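Non-structural protein 3 (Porcine deltacoronavirus, PDB 6LN0) is a multidomain coronavirus replicase protein that probably recognises ADP-ribose through a macro domain and cleaves the viral polyprotein through a papain-like protease domain. Local coordinates at residues Y274-I280 and L320-A326; D325-S329 and N340-I345. The contacts are given in a common frame with arbitrary orientation. Residues are numbered along the deposited sequence.

Contact 1 (Y274-I280 and L320-A326); sequences YQFRPAI and LVSNSDA
Residues 274-277 run extended, with phi/psi near -77/156 at Y274 and -60/160 at R277, before R277 takes the N-cap position of the helix that starts at P278. Against them lies 320-326, the end of a helix, unwinding through N323 (-95/19) into an extended S324. The backbones meet in a single bridge, F276 with S324, whose CA atoms are 4.0 Å apart. R277 N donates to N323 O (2.9 Å) and D325 N to Q275 O (3.1 Å), while Q275 N is bound by the carboxylate of D325 through OD1 (3.0 Å); chi1 of D325 is p. Both polar ends of N323 are used: with chi1 at -81°, OD1 receives R277 NE (2.7 Å) and NH2 (3.0 Å), and ND2 returns to L319 O. S324 OG, chi1 p, gives a very short bond to V321 O (2.4 Å), tying the loop to the helix end. The Y274 ring, chi1 m, has A326 CB over one face, 3.4 Å from its centroid in a CH-pi contact, and its CE2 reaches V321 CG2 at 3.6 Å. F276, also m, points its CB away from 320-326, yet its ring edge meets L320 O, with CE1 3.4 Å from that oxygen. Such a short bridge between loops joins two helix ends of the papain-like protease region. F276 is stacked on F269 of helix 260-270 and meets Y284 edge-to-face, W298 of helix 293-302 touches L320, N323 and I280, and strand 376-383 contributes V378 beside Y274 and V321.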
loop_
_atom_site.group_PDB
_atom_site.type_symbol
_atom_site.label_atom_id
_atom_site.label_comp_id
_atom_site.label_asym_id
_atom_site.label_seq_id
_atom_site.Cartn_x
_atom_site.Cartn_y
_atom_site.Cartn_z
ATOM N N TYR A 274 -16.780 21.332 25.945
ATOM C CA TYR A 274 -16.147 20.024 25.883
ATOM C C TYR A 274 -14.655 20.162 25.606
ATOM O O TYR A 274 -14.197 21.161 25.050
ATOM C CB TYR A 274 -16.797 19.170 24.794
ATOM C CG TYR A 274 -18.279 18.914 24.973
ATOM C CD1 TYR A 274 -18.810 18.595 26.218
ATOM C CD2 TYR A 274 -19.144 18.985 23.890
ATOM C CE1 TYR A 274 -20.162 18.359 26.371
ATOM C CE2 TYR A 274 -20.487 18.756 24.025
ATOM C CZ TYR A 274 -21.004 18.436 25.269
ATOM O OH TYR A 274 -22.362 18.193 25.415
ATOM N N GLN A 275 -13.893 19.137 25.997
ATOM C CA GLN A 275 -12.458 19.079 25.730
ATOM C C GLN A 275 -12.111 17.779 25.009
ATOM O O GLN A 275 -12.367 16.690 25.529
ATOM C CB GLN A 275 -11.634 19.202 27.018
ATOM C CG GLN A 275 -10.164 18.822 26.770
ATOM C CD GLN A 275 -9.225 19.206 27.897
ATOM O OE1 GLN A 275 -9.614 19.253 29.066
ATOM N NE2 GLN A 275 -7.967 19.469 27.547
ATOM N N PHE A 276 -11.510 17.896 23.831
ATOM C CA PHE A 276 -11.117 16.736 23.039
ATOM C C PHE A 276 -10.124 15.843 23.786
ATOM O O PHE A 276 -9.277 16.314 24.542
ATOM C CB PHE A 276 -10.461 17.197 21.741
ATOM C CG PHE A 276 -11.415 17.746 20.732
ATOM C CD1 PHE A 276 -12.447 16.963 20.235
ATOM C CD2 PHE A 276 -11.242 19.039 20.231
ATOM C CE1 PHE A 276 -13.311 17.468 19.277
ATOM C CE2 PHE A 276 -12.097 19.554 19.275
ATOM C CZ PHE A 276 -13.139 18.772 18.795
ATOM N N ARG A 277 -10.196 14.541 23.522
ATOM C CA ARG A 277 -9.165 13.627 23.988
ATOM C C ARG A 277 -7.792 14.016 23.408
ATOM O O ARG A 277 -7.708 14.730 22.409
ATOM C CB ARG A 277 -9.538 12.194 23.608
ATOM C CG ARG A 277 -9.344 11.880 22.153
ATOM C CD ARG A 277 -10.003 10.577 21.839
ATOM N NE ARG A 277 -10.167 10.347 20.417
ATOM C CZ ARG A 277 -9.243 9.800 19.638
ATOM N NH1 ARG A 277 -8.072 9.435 20.143
ATOM N NH2 ARG A 277 -9.493 9.609 18.351
ATOM N N PRO A 278 -6.701 13.557 24.035
ATOM C CA PRO A 278 -5.367 14.101 23.700
ATOM C C PRO A 278 -5.000 14.114 22.217
ATOM O O PRO A 278 -4.557 15.146 21.703
ATOM C CB PRO A 278 -4.440 13.183 24.514
ATOM C CG PRO A 278 -5.241 12.887 25.740
ATOM C CD PRO A 278 -6.649 12.715 25.249
ATOM N N ALA A 279 -5.163 12.998 21.513
ATOM C CA ALA A 279 -4.773 12.977 20.107
ATOM C C ALA A 279 -5.515 14.040 19.305
ATOM O O ALA A 279 -4.931 14.676 18.422
ATOM C CB ALA A 279 -5.010 11.595 19.508
ATOM N N ILE A 280 -6.796 14.260 19.603
ATOM C CA ILE A 280 -7.591 15.151 18.769
ATOM C C ILE A 280 -7.408 16.601 19.216
ATOM O O ILE A 280 -7.415 17.507 18.378
ATOM C CB ILE A 280 -9.084 14.735 18.757
ATOM C CG1 ILE A 280 -9.265 13.299 18.241
ATOM C CG2 ILE A 280 -9.936 15.671 17.892
ATOM C CD1 ILE A 280 -8.423 12.939 16.945
ATOM N N LEU A 320 -17.247 15.198 16.664
ATOM C CA LEU A 320 -16.451 15.986 17.597
ATOM C C LEU A 320 -16.805 15.662 19.037
ATOM O O LEU A 320 -15.916 15.440 19.870
ATOM C CB LEU A 320 -16.649 17.475 17.324
ATOM C CG LEU A 320 -16.270 17.905 15.905
ATOM C CD1 LEU A 320 -16.451 19.423 15.769
ATOM C CD2 LEU A 320 -14.836 17.446 15.528
ATOM N N VAL A 321 -18.109 15.620 19.346
ATOM C CA VAL A 321 -18.557 15.444 20.731
ATOM C C VAL A 321 -18.148 14.072 21.263
ATOM O O VAL A 321 -17.686 13.941 22.403
ATOM C CB VAL A 321 -20.081 15.670 20.835
ATOM C CG1 VAL A 321 -20.616 15.079 22.122
ATOM C CG2 VAL A 321 -20.406 17.144 20.753
ATOM N N SER A 322 -18.292 13.035 20.451
ATOM C CA SER A 322 -17.904 11.709 20.912
ATOM C C SER A 322 -16.391 11.547 21.081
ATOM O O SER A 322 -15.965 10.598 21.747
ATOM C CB SER A 322 -18.421 10.646 19.957
ATOM O OG SER A 322 -17.683 10.724 18.780
ATOM N N ASN A 323 -15.564 12.428 20.506
ATOM C CA ASN A 323 -14.126 12.402 20.748
ATOM C C ASN A 323 -13.714 13.349 21.857
ATOM O O ASN A 323 -12.525 13.702 21.961
ATOM C CB ASN A 323 -13.346 12.735 19.484
ATOM C CG ASN A 323 -13.206 11.559 18.589
ATOM O OD1 ASN A 323 -12.250 10.795 18.687
ATOM N ND2 ASN A 323 -14.152 11.401 17.694
ATOM N N SER A 324 -14.665 13.750 22.693
ATOM C CA SER A 324 -14.435 14.661 23.794
ATOM C C SER A 324 -14.849 14.003 25.108
ATOM O O SER A 324 -15.255 12.847 25.152
ATOM C CB SER A 324 -15.205 15.961 23.566
ATOM O OG SER A 324 -16.604 15.706 23.648
ATOM N N ASP A 325 -14.739 14.756 26.191
ATOM C CA ASP A 325 -15.221 14.323 27.498
ATOM C C ASP A 325 -16.738 14.529 27.701
ATOM O O ASP A 325 -17.177 14.503 28.844
ATOM C CB ASP A 325 -14.457 15.054 28.607
ATOM C CG ASP A 325 -14.703 16.570 28.608
ATOM O OD1 ASP A 325 -15.310 17.106 27.653
ATOM O OD2 ASP A 325 -14.275 17.238 29.577
ATOM N N ALA A 326 -17.543 14.716 26.655
ATOM C CA ALA A 326 -18.965 15.011 26.843
ATOM C C ALA A 326 -19.672 13.867 27.543
ATOM O O ALA A 326 -19.683 12.733 27.050
ATOM C CB ALA A 326 -19.650 15.276 25.499
#

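Contact 2 (D325-S329 and N340-I345)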
loop_
_atom_site.group_PDB
_atom_site.type_symbol
_atom_site.label_atom_id
_atom_site.label_comp_id
_atom_site.label_asym_id
_atom_site.label_seq_id
_atom_site.Cartn_x
_atom_site.Cartn_y
_atom_site.Cartn_z
ATOM N N ASP A 325 -14.739 14.756 26.191
ATOM C CA ASP A 325 -15.221 14.323 27.498
ATOM C C ASP A 325 -16.738 14.529 27.701
ATOM O O ASP A 325 -17.177 14.503 28.844
ATOM C CB ASP A 325 -14.457 15.054 28.607
ATOM C CG ASP A 325 -14.703 16.570 28.608
ATOM O OD1 ASP A 325 -15.310 17.106 27.653
ATOM O OD2 ASP A 325 -14.275 17.238 29.577
ATOM N N ALA A 326 -17.543 14.716 26.655
ATOM C CA ALA A 326 -18.965 15.011 26.843
ATOM C C ALA A 326 -19.672 13.867 27.543
ATOM O O ALA A 326 -19.683 12.733 27.050
ATOM C CB ALA A 326 -19.650 15.276 25.499
ATOM N N ALA A 327 -20.301 14.181 28.668
ATOM C CA ALA A 327 -21.065 13.201 29.424
ATOM C C ALA A 327 -21.846 13.939 30.483
ATOM O O ALA A 327 -21.398 14.974 30.987
ATOM C CB ALA A 327 -20.165 12.146 30.079
ATOM N N PHE A 328 -23.021 13.405 30.796
ATOM C CA PHE A 328 -23.852 13.934 31.857
ATOM C C PHE A 328 -24.712 12.810 32.404
ATOM O O PHE A 328 -24.898 11.773 31.756
ATOM C CB PHE A 328 -24.717 15.108 31.375
ATOM C CG PHE A 328 -25.857 14.715 30.470
ATOM C CD1 PHE A 328 -27.117 14.444 30.992
ATOM C CD2 PHE A 328 -25.682 14.666 29.091
ATOM C CE1 PHE A 328 -28.172 14.096 30.156
ATOM C CE2 PHE A 328 -26.739 14.327 28.240
ATOM C CZ PHE A 328 -27.983 14.031 28.773
ATOM N N SER A 329 -25.192 13.015 33.630
ATOM C CA SER A 329 -26.197 12.180 34.265
ATOM C C SER A 329 -27.429 13.028 34.587
ATOM O O SER A 329 -27.320 14.245 34.786
ATOM C CB SER A 329 -25.635 11.543 35.536
ATOM O OG SER A 329 -25.526 12.528 36.558
ATOM N N ASN A 340 -27.175 7.846 32.664
ATOM C CA ASN A 340 -25.962 8.523 32.237
ATOM C C ASN A 340 -25.969 8.566 30.717
ATOM O O ASN A 340 -26.559 7.703 30.060
ATOM C CB ASN A 340 -24.704 7.785 32.774
ATOM C CG ASN A 340 -23.434 8.619 32.656
ATOM O OD1 ASN A 340 -22.717 8.570 31.632
ATOM N ND2 ASN A 340 -23.137 9.390 33.705
ATOM N N HIS A 341 -25.327 9.573 30.142
ATOM C CA HIS A 341 -25.338 9.670 28.689
ATOM C C HIS A 341 -24.056 10.327 28.213
ATOM O O HIS A 341 -23.702 11.418 28.666
ATOM C CB HIS A 341 -26.558 10.470 28.185
ATOM C CG HIS A 341 -26.679 10.478 26.701
ATOM N ND1 HIS A 341 -27.489 9.599 26.022
ATOM C CD2 HIS A 341 -26.042 11.213 25.757
ATOM C CE1 HIS A 341 -27.369 9.811 24.721
ATOM N NE2 HIS A 341 -26.496 10.784 24.533
ATOM N N THR A 342 -23.367 9.681 27.297
ATOM C CA THR A 342 -22.181 10.272 26.712
ATOM C C THR A 342 -22.462 10.517 25.241
ATOM O O THR A 342 -23.329 9.872 24.650
ATOM C CB THR A 342 -20.971 9.355 26.889
ATOM O OG1 THR A 342 -21.123 8.270 25.994
ATOM C CG2 THR A 342 -20.950 8.795 28.283
ATOM N N GLY A 343 -21.724 11.452 24.650
ATOM C CA GLY A 343 -21.962 11.807 23.264
ATOM C C GLY A 343 -23.172 12.718 23.119
ATOM O O GLY A 343 -23.760 13.210 24.101
ATOM N N VAL A 344 -23.554 12.934 21.862
ATOM C CA VAL A 344 -24.722 13.743 21.564
ATOM C C VAL A 344 -25.989 12.943 21.853
ATOM O O VAL A 344 -25.985 11.716 21.869
ATOM C CB VAL A 344 -24.704 14.224 20.099
ATOM C CG1 VAL A 344 -23.457 15.021 19.785
ATOM C CG2 VAL A 344 -24.830 13.034 19.181
ATOM N N ILE A 345 -27.098 13.657 22.077
ATOM C CA ILE A 345 -28.407 13.027 22.139
ATOM C C ILE A 345 -29.023 13.044 20.757
ATOM O O ILE A 345 -29.159 14.099 20.132
ATOM C CB ILE A 345 -29.336 13.739 23.125
ATOM C CG1 ILE A 345 -28.635 14.054 24.436
ATOM C CG2 ILE A 345 -30.573 12.882 23.345
ATOM C CD1 ILE A 345 -29.556 14.852 25.384
#
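These segments form the part of an antiparallel beta hairpin, strands 327-332 and 338-346, that lies farthest from its turn, within the mixed sheet of the papain-like protease region that also carries the zinc-binding end. The axes of the short segments 327-329 and 340-342 come within 4.7 Å and run at 166°, nearly antiparallel. At A326, just before the strand, the carbonyl oxygen accepts a weak bond from G343 N (3.4 Å); G343 has a positive phi of 78°, and past it the chain leaves the pairing. A327 follows as a non-hydrogen-bonded pair with T342: its CB meets T342 CG2 at 3.9 Å, and its CA lies 3.3 Å from H341 O in a CA-H...O contact. F328 and H341 make the hydrogen-bonded pair, with F328 N to H341 O at 3.0 Å and H341 N to F328 O at 2.8 Å. Their side chains share the face of the sheet opposite A327 and T342. With chi1 at 72°, the F328 ring packs against H341, whose CB sits over its face, 4.2 Å from the centroid, while F328 CZ touches I345 CD1 at 3.8 Å. F369 of the adjacent strand 365-371 and F424, edge-to-face, also meet this phenyl ring. S329 pairs with N340, again non-hydrogen-bonded, on the face of A327; its CB contacts N340 ND2 at 3.8 Å, and its hydroxyl is hydrogen-bonded to that of S373. The second strand stays in the sheet beyond the break, as I345 bonds through its backbone to V378 and I380. Within this bend, the H341 imidazole closes back on its own chain, NE2 donating to V344 O at 2.9 Å.

D325 and A326 belong to both contacts, so the chain leaving helix 313-322 is held first by the 274-277 loop in contact 1 and then by the returning hairpin strand in contact 2. The two also touch directly: V321 CB lies 3.6 Å from V344 CG1. Both are partly buried, but contact 1 ties segments distant in sequence with a mixture of backbone and side-chain hydrogen bonds, whereas the hydrogen bonds between the segments of contact 2 all run between backbone atoms, with side chains adding apolar packing. Each has a buried phenylalanine, F276 among helices and F328 within the sheet. Each also includes exposed residues, Q275 and D325 in contact 1, N340 and T342 in contact 2.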